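Local coordinates for sp1 protein (Swine acute diarrhea syndrome coronavirus, PDB 6LPA) that is the nsp1 of a porcine alphacoronavirus, a viral protein associated with host cell proliferation and with evasion of the host immune response, at the interface of chains A and B. Numbering follows the deposited sequence. Chains: chain A/B, sp1 protein.

The interface of chains A and B. Residues chain A 23-25, 61, 77; chain B 66, 74, 82.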
# COMPACT_ATOMS: atom_id res chain seq x y z
N THR A 23 6.91 -7.40 5.26
CA THR A 23 5.75 -7.94 4.56
C THR A 23 4.48 -7.33 5.11
O THR A 23 4.43 -6.89 6.26
CB THR A 23 5.66 -9.45 4.68
OG1 THR A 23 5.71 -9.81 6.07
CG2 THR A 23 6.81 -10.12 3.92
N MET A 24 3.44 -7.33 4.27
CA MET A 24 2.14 -6.83 4.69
C MET A 24 1.67 -7.53 5.95
O MET A 24 1.21 -6.88 6.90
CB MET A 24 1.13 -7.02 3.56
CG MET A 24 -0.26 -6.52 3.90
SD MET A 24 -0.17 -4.81 4.42
CE MET A 24 -1.91 -4.40 4.55
N SER A 25 1.80 -8.85 6.00
CA SER A 25 1.33 -9.61 7.15
C SER A 25 2.01 -9.14 8.44
O SER A 25 1.35 -8.93 9.46
CB SER A 25 1.58 -11.10 6.93
OG SER A 25 1.84 -11.75 8.16
N PHE A 61 7.23 -1.55 4.79
CA PHE A 61 5.87 -1.13 5.06
C PHE A 61 5.82 -0.19 6.26
O PHE A 61 6.37 -0.49 7.32
CB PHE A 61 4.97 -2.34 5.29
CG PHE A 61 4.59 -3.04 4.03
CD1 PHE A 61 3.63 -2.49 3.19
CD2 PHE A 61 5.23 -4.21 3.66
CE1 PHE A 61 3.30 -3.13 2.01
CE2 PHE A 61 4.90 -4.84 2.47
CZ PHE A 61 3.93 -4.31 1.66
N THR A 77 4.07 0.75 1.42
CA THR A 77 5.52 0.87 1.44
C THR A 77 5.92 2.33 1.59
O THR A 77 5.22 3.23 1.12
CB THR A 77 6.17 0.31 0.16
OG1 THR A 77 5.67 1.01 -0.99
CG2 THR A 77 5.90 -1.22 0.02
N GLU B 66 1.38 -10.47 -2.70
CA GLU B 66 2.72 -10.81 -2.26
C GLU B 66 2.66 -12.15 -1.55
O GLU B 66 1.61 -12.58 -1.08
CB GLU B 66 3.30 -9.75 -1.30
CG GLU B 66 2.53 -9.63 0.01
CD GLU B 66 3.33 -8.89 1.10
OE1 GLU B 66 3.52 -9.46 2.21
OE2 GLU B 66 3.76 -7.75 0.84
N TYR B 74 -3.80 -6.95 -1.16
CA TYR B 74 -4.09 -5.70 -0.47
C TYR B 74 -4.03 -4.57 -1.50
O TYR B 74 -3.46 -4.73 -2.58
CB TYR B 74 -3.11 -5.45 0.68
CG TYR B 74 -1.68 -5.43 0.23
CD1 TYR B 74 -0.98 -6.59 0.01
CD2 TYR B 74 -1.03 -4.23 0.00
CE1 TYR B 74 0.34 -6.57 -0.44
CE2 TYR B 74 0.28 -4.19 -0.43
CZ TYR B 74 0.96 -5.36 -0.64
OH TYR B 74 2.26 -5.32 -1.07
N PRO B 82 7.22 -3.62 -2.65
CA PRO B 82 7.66 -4.43 -1.51
C PRO B 82 8.41 -5.65 -2.01
O PRO B 82 8.30 -6.05 -3.17
CB PRO B 82 6.35 -4.83 -0.83
CG PRO B 82 5.40 -4.94 -1.98
CD PRO B 82 5.81 -3.88 -2.98
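A:Met24, A:Phe61 and A:Thr77 meet B:Glu66, B:Tyr74 and B:Pro82 in a mainly apolar patch of a two-fold symmetric interface between two copies of the protein in the deposited assembly, possibly that of a dimer; the patch recurs with the chains exchanged. Its polar element is a helix cap supplied by the partner chain. The backbone N of A:Met24, first residue of helix 24-28, donates to carboxylate oxygen OE1 of B:Glu66 at 3.0 Å. The bond is bent, 142° at the hydrogen, and reaches OE1 on the syn side, 33° out of the carboxylate plane; a second approach of the same N to OE2 is weak. B:Glu66 reaches the helix start with its chain extended beyond CG, and the helix N-terminus would probably favour the ionised form of this carboxylate. OE1 also lies 3.3 Å from CB of A:Thr23, whose side chain stands roughly perpendicular to the glutamate.

Beside this cap, the side chain of A:Met24 runs antiparallel alongside B:Tyr74. With CG anti to the backbone N (chi1 -180°), the methionine lays CG over one face of the tyrosine ring, toward its rim, 4.0 Å from CD1. The aromatic pair is not stacked: the phenol oxygen OH of B:Tyr74 lies in the plane of the A:Phe61 ring, at its edge, 3.4 Å from CZ. B:Pro82 comes in beside the ring tip from above the plane, on the A:Thr77 side, with CB 3.5 Å from A:Phe61 CZ. Within chain A, the phenylalanine is flanked near its rim by CA of A:Met24 on one face and CG2 of A:Thr77 on the other, which probably limits its tilt. The threonine methyl CG2 also touches B:Pro82 CB, at 3.7 Å. Together the capped helix and the phenylalanine tip set between the tyrosine hydroxyl and the proline help to hold the two nsp1 copies together here, although the structure alone does not show that this dimer forms in the infected cell.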